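Local structure of iron-regulated ABC transporter siderophore-binding protein SirA (Staphylococcus aureus subsp. aureus, 3MWF) at residues A[23-28]-A[41-46]; A[220-225]-A[259-264]. The protein binds the ferric siderophore staphyloferrin B and probably hands it to an ABC transporter for iron uptake. All coordinates share one frame; numbering follows the deposited sequence.

Contact 1 (A[23-28]-A[41-46]); sequences RVVTLY and KPVGAV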
loop_
_atom_site.group_PDB
_atom_site.type_symbol
_atom_site.label_atom_id
_atom_site.label_comp_id
_atom_site.label_asym_id
_atom_site.label_seq_id
_atom_site.Cartn_x
_atom_site.Cartn_y
_atom_site.Cartn_z
ATOM N N ARG A 23 9.162 15.099 -16.790
ATOM C CA ARG A 23 8.783 15.873 -15.617
ATOM C C ARG A 23 7.465 15.328 -15.077
ATOM O O ARG A 23 6.393 15.781 -15.485
ATOM C CB ARG A 23 8.632 17.358 -15.965
ATOM C CG ARG A 23 9.905 18.001 -16.503
ATOM C CD ARG A 23 9.692 19.489 -16.776
ATOM N NE ARG A 23 9.363 20.233 -15.562
ATOM C CZ ARG A 23 10.251 20.590 -14.632
ATOM N NH1 ARG A 23 11.541 20.290 -14.787
ATOM N NH2 ARG A 23 9.853 21.254 -13.554
ATOM N N VAL A 24 7.541 14.338 -14.193
ATOM C CA VAL A 24 6.334 13.668 -13.705
ATOM C C VAL A 24 5.990 14.103 -12.282
ATOM O O VAL A 24 6.886 14.300 -11.451
ATOM C CB VAL A 24 6.455 12.124 -13.814
ATOM C CG1 VAL A 24 7.530 11.597 -12.884
ATOM C CG2 VAL A 24 5.113 11.440 -13.524
ATOM N N VAL A 25 4.694 14.291 -12.028
ATOM C CA VAL A 25 4.172 14.636 -10.713
ATOM C C VAL A 25 3.360 13.435 -10.255
ATOM O O VAL A 25 2.473 12.984 -10.970
ATOM C CB VAL A 25 3.314 15.914 -10.747
ATOM C CG1 VAL A 25 2.543 16.097 -9.433
ATOM C CG2 VAL A 25 4.214 17.135 -11.026
ATOM N N THR A 26 3.665 12.935 -9.059
ATOM C CA THR A 26 3.006 11.745 -8.510
ATOM C C THR A 26 2.113 12.134 -7.360
ATOM O O THR A 26 2.569 12.753 -6.389
ATOM C CB THR A 26 4.052 10.683 -8.089
ATOM O OG1 THR A 26 5.100 11.313 -7.325
ATOM C CG2 THR A 26 4.639 10.015 -9.307
ATOM N N LEU A 27 0.830 11.766 -7.456
ATOM C CA LEU A 27 -0.200 12.218 -6.498
ATOM C C LEU A 27 -0.652 11.175 -5.486
ATOM O O LEU A 27 -1.615 11.400 -4.772
ATOM C CB LEU A 27 -1.430 12.754 -7.251
ATOM C CG LEU A 27 -1.102 13.945 -8.175
ATOM C CD1 LEU A 27 -2.388 14.459 -8.804
ATOM C CD2 LEU A 27 -0.432 15.076 -7.407
ATOM N N TYR A 28 0.031 10.032 -5.445
ATOM C CA TYR A 28 -0.113 9.165 -4.278
ATOM C C TYR A 28 1.208 8.495 -3.926
ATOM O O TYR A 28 2.073 8.370 -4.777
ATOM C CB TYR A 28 -1.243 8.144 -4.469
ATOM C CG TYR A 28 -1.165 7.208 -5.636
ATOM C CD1 TYR A 28 -1.730 7.565 -6.873
ATOM C CD2 TYR A 28 -0.651 5.913 -5.489
ATOM C CE1 TYR A 28 -1.733 6.655 -7.945
ATOM C CE2 TYR A 28 -0.631 5.011 -6.558
ATOM C CZ TYR A 28 -1.209 5.379 -7.766
ATOM O OH TYR A 28 -1.225 4.510 -8.834
ATOM N N LYS A 41 12.964 10.346 -11.237
ATOM C CA LYS A 41 12.711 11.195 -10.066
ATOM C C LYS A 41 11.613 12.221 -10.370
ATOM O O LYS A 41 11.795 13.076 -11.238
ATOM C CB LYS A 41 13.987 11.925 -9.613
ATOM C CG LYS A 41 15.175 11.019 -9.268
ATOM C CD LYS A 41 16.164 10.924 -10.436
ATOM C CE LYS A 41 17.491 10.299 -10.013
ATOM N NZ LYS A 41 18.139 11.091 -8.916
ATOM N N PRO A 42 10.470 12.146 -9.655
ATOM C CA PRO A 42 9.385 13.087 -9.896
ATOM C C PRO A 42 9.821 14.537 -9.657
ATOM O O PRO A 42 10.612 14.807 -8.756
ATOM C CB PRO A 42 8.307 12.672 -8.873
ATOM C CG PRO A 42 8.609 11.257 -8.552
ATOM C CD PRO A 42 10.131 11.185 -8.585
ATOM N N VAL A 43 9.323 15.455 -10.477
ATOM C CA VAL A 43 9.561 16.868 -10.220
ATOM C C VAL A 43 8.693 17.381 -9.075
ATOM O O VAL A 43 9.017 18.386 -8.426
ATOM C CB VAL A 43 9.459 17.742 -11.496
ATOM C CG1 VAL A 43 10.501 17.249 -12.518
ATOM C CG2 VAL A 43 8.031 17.743 -12.079
ATOM N N GLY A 44 7.583 16.669 -8.834
ATOM C CA GLY A 44 6.643 17.009 -7.772
ATOM C C GLY A 44 6.004 15.743 -7.214
ATOM O O GLY A 44 5.812 14.783 -7.933
ATOM N N ALA A 45 5.691 15.764 -5.926
ATOM C CA ALA A 45 5.058 14.609 -5.249
ATOM C C ALA A 45 4.189 15.088 -4.130
ATOM O O ALA A 45 4.452 16.122 -3.518
ATOM C CB ALA A 45 6.102 13.648 -4.714
ATOM N N VAL A 46 3.144 14.323 -3.813
ATOM C CA VAL A 46 2.416 14.615 -2.593
ATOM C C VAL A 46 3.306 14.306 -1.366
ATOM O O VAL A 46 4.225 13.490 -1.438
ATOM C CB VAL A 46 1.073 13.843 -2.502
ATOM C CG1 VAL A 46 0.034 14.458 -3.523
ATOM C CG2 VAL A 46 1.270 12.313 -2.684
HETATM O O HOH W 1 10.195 13.752 -13.459
#

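Contact 2 (A[220-225]-A[259-264]); sequences ADHIFV and NNQVSD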
loop_
_atom_site.group_PDB
_atom_site.type_symbol
_atom_site.label_atom_id
_atom_site.label_comp_id
_atom_site.label_asym_id
_atom_site.label_seq_id
_atom_site.Cartn_x
_atom_site.Cartn_y
_atom_site.Cartn_z
ATOM N N ALA A 220 -7.477 -15.631 12.786
ATOM C CA ALA A 220 -6.436 -16.071 11.887
ATOM C C ALA A 220 -5.459 -16.923 12.679
ATOM O O ALA A 220 -5.456 -16.888 13.918
ATOM C CB ALA A 220 -5.701 -14.856 11.299
ATOM N N ASP A 221 -4.656 -17.705 11.970
ATOM C CA ASP A 221 -3.512 -18.417 12.584
ATOM C C ASP A 221 -2.362 -17.486 12.993
ATOM O O ASP A 221 -1.641 -17.773 13.947
ATOM C CB ASP A 221 -2.997 -19.476 11.633
ATOM C CG ASP A 221 -4.088 -20.445 11.225
ATOM O OD1 ASP A 221 -4.849 -20.886 12.109
ATOM O OD2 ASP A 221 -4.189 -20.709 10.022
ATOM N N HIS A 222 -2.202 -16.382 12.270
ATOM C CA HIS A 222 -1.244 -15.340 12.639
ATOM C C HIS A 222 -1.851 -13.965 12.350
ATOM O O HIS A 222 -2.476 -13.774 11.294
ATOM C CB HIS A 222 0.050 -15.500 11.831
ATOM C CG HIS A 222 1.207 -14.765 12.430
ATOM N ND1 HIS A 222 2.165 -15.393 13.202
ATOM C CD2 HIS A 222 1.517 -13.448 12.432
ATOM C CE1 HIS A 222 3.017 -14.486 13.659
ATOM N NE2 HIS A 222 2.650 -13.298 13.197
ATOM N N ILE A 223 -1.608 -13.018 13.253
ATOM C CA ILE A 223 -2.178 -11.672 13.124
ATOM C C ILE A 223 -1.054 -10.660 13.115
ATOM O O ILE A 223 -0.145 -10.724 13.941
ATOM C CB ILE A 223 -3.199 -11.379 14.262
ATOM C CG1 ILE A 223 -4.450 -12.261 14.107
ATOM C CG2 ILE A 223 -3.564 -9.858 14.327
ATOM C CD1 ILE A 223 -5.463 -12.125 15.268
ATOM N N PHE A 224 -1.118 -9.731 12.162
ATOM C CA PHE A 224 -0.107 -8.708 11.993
ATOM C C PHE A 224 -0.728 -7.416 12.437
ATOM O O PHE A 224 -1.747 -6.999 11.875
ATOM C CB PHE A 224 0.276 -8.665 10.511
ATOM C CG PHE A 224 0.885 -9.949 10.028
ATOM C CD1 PHE A 224 2.234 -10.217 10.292
ATOM C CD2 PHE A 224 0.111 -10.928 9.382
ATOM C CE1 PHE A 224 2.806 -11.405 9.886
ATOM C CE2 PHE A 224 0.677 -12.129 8.948
ATOM C CZ PHE A 224 2.042 -12.372 9.204
ATOM N N VAL A 225 -0.145 -6.788 13.456
ATOM C CA VAL A 225 -0.742 -5.569 14.016
ATOM C C VAL A 225 -0.002 -4.303 13.571
ATOM O O VAL A 225 1.209 -4.198 13.774
ATOM C CB VAL A 225 -0.773 -5.647 15.559
ATOM C CG1 VAL A 225 -1.239 -4.334 16.177
ATOM C CG2 VAL A 225 -1.689 -6.774 16.010
ATOM N N ASN A 259 -2.294 -18.620 20.699
ATOM C CA ASN A 259 -1.114 -19.362 20.294
ATOM C C ASN A 259 0.161 -18.531 20.236
ATOM O O ASN A 259 1.179 -18.995 19.705
ATOM C CB ASN A 259 -1.354 -20.025 18.941
ATOM C CG ASN A 259 -2.487 -21.043 18.985
ATOM O OD1 ASN A 259 -2.796 -21.614 20.051
ATOM N ND2 ASN A 259 -3.126 -21.262 17.843
ATOM N N ASN A 260 0.080 -17.305 20.747
ATOM C CA ASN A 260 1.211 -16.378 20.739
ATOM C C ASN A 260 1.780 -16.155 19.327
ATOM O O ASN A 260 2.999 -16.205 19.096
ATOM C CB ASN A 260 2.302 -16.891 21.717
ATOM C CG ASN A 260 3.323 -15.836 22.068
ATOM O OD1 ASN A 260 3.022 -14.637 22.131
ATOM N ND2 ASN A 260 4.548 -16.287 22.336
ATOM N N GLN A 261 0.880 -15.911 18.369
ATOM C CA GLN A 261 1.252 -15.772 16.970
ATOM C C GLN A 261 0.798 -14.399 16.500
ATOM O O GLN A 261 0.070 -14.291 15.513
ATOM C CB GLN A 261 0.558 -16.827 16.120
ATOM C CG GLN A 261 1.177 -18.221 16.229
ATOM C CD GLN A 261 2.623 -18.253 15.793
ATOM O OE1 GLN A 261 3.503 -18.630 16.570
ATOM N NE2 GLN A 261 2.886 -17.838 14.561
ATOM N N VAL A 262 1.203 -13.367 17.230
ATOM C CA VAL A 262 0.837 -11.991 16.875
ATOM C C VAL A 262 2.152 -11.270 16.630
ATOM O O VAL A 262 3.067 -11.357 17.468
ATOM C CB VAL A 262 0.006 -11.299 17.998
ATOM C CG1 VAL A 262 -0.349 -9.864 17.620
ATOM C CG2 VAL A 262 -1.289 -12.052 18.269
ATOM N N SER A 263 2.270 -10.617 15.469
ATOM C CA SER A 263 3.413 -9.721 15.217
ATOM C C SER A 263 2.999 -8.297 15.476
ATOM O O SER A 263 2.135 -7.767 14.775
ATOM C CB SER A 263 3.924 -9.857 13.791
ATOM O OG SER A 263 4.418 -11.157 13.508
ATOM N N ASP A 264 3.612 -7.697 16.486
ATOM C CA ASP A 264 3.236 -6.402 17.005
ATOM C C ASP A 264 4.229 -5.372 16.495
ATOM O O ASP A 264 5.259 -5.733 15.964
ATOM C CB ASP A 264 3.310 -6.439 18.541
ATOM C CG ASP A 264 2.157 -5.744 19.176
ATOM O OD1 ASP A 264 1.566 -4.849 18.520
ATOM O OD2 ASP A 264 1.827 -6.094 20.343
HETATM O O HOH W 2 -1.954 -19.822 15.657
#

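Contact 1 (A[23-28]-A[41-46])
Arg23 and Val43 meet just before two parallel strands, where the arginine chain bends at chi3 (62°, which sets NE), and CG1 of Val43 sits over the centre of one guanidinium face, 3.9 Å above its plane. Its NE and NH2 are hydrogen-bonded elsewhere, to the carbonyl oxygens of Lys83 and Leu82. At Val24 a water joins the backbone N to Lys41 O, and Val24 O accepts from Val43 N at 2.9 Å, a bent bond with 132° at the hydrogen. Val25 stands opposite Gly44, with its CG2 4.0 Å from Val43 CG2, and its CA makes a CA-H...O contact with Gly44 O at 3.2 Å. Thr26 N donates to Gly44 O (3.0 Å) and Thr26 O accepts from Val46 N (3.1 Å). Its OG1, placed between backbone N and carbonyl carbon (chi1 47°), lies 3.6 Å from Ala45 CB and bonds to Thr32 OG1 of the connecting helix 29-37. Leu27 then turns CD2 to Val46 CG1, 4.0 Å away and crossing at about a right angle. The backbone thus fixes the parallel register, while the threonine hydroxyl, its polar need met by the helix, ties strand 24-26 to the helix of the same beta-alpha-beta crossover.

Contact 2 (A[220-225]-A[259-264])
An outermost strand, 262-263, of the five-stranded mixed sheet is joined here to its parallel neighbour 222-227, and His222 of the latter reaches across to segment 259-264 with both ring nitrogens. His222 NE2 and Ser263 OG share a nearly straight hydrogen bond of 2.8 Å, the hydroxyl approaching at the ring edge. At the other nitrogen, Gln261 NE2 donates a weak bond to ND1, 2.9 Å long but bent to 118°; the glutamine chain folds at chi2 (-60°), and its amide plane stands 71° from the ring. Gln261 O lies 3.2 Å above the imidazole plane, over its centre, while accepting from Ile223 N. The backbone pairing continues from Ser263 N to Ile223 O (2.9 Å) and from Val225 N to Ser263 O (2.8 Å). Beside the face bearing Ile223 and Val262, Val225 CG2 reaches Val262 CG1 at 3.7 Å. The other face has Ser263 CB 3.9 Å from Phe224 CD1, and helix 277-290 covers it through Leu287 and Lys290. Before the pairing starts, a water links Asp221 O with Asn259 ND2, and a Schellman motif with Asn260 as C-prime residue ends the preceding helix. A parallel edge strand entered from a helix and packed against further helices is typical of alpha/beta domains such as the lobes of periplasmic binding proteins.

In the fold
Contacts 1 and 2 show one principle at work in two places: each pairs parallel strands, but in different sheets on opposite sides of the chain's centre. Their centres are 36 Å apart and their nearest atoms about 22 Å, so they do not touch. Contact 1 pairs neighbouring inner strands of the six-stranded sheet that are connected in a beta-alpha-beta unit by helix 29-37; contact 2 adds an edge strand after 33 intervening residues. Contact 1 comes near the bound staphyloferrin B, the side chain of Tyr28 being about 8 Å from the siderophore and about 10 Å from the ferric ion. Pocket residues come from both halves, among them Arg93 and Arg174, consistent with the two-lobed architecture of periplasmic binding proteins.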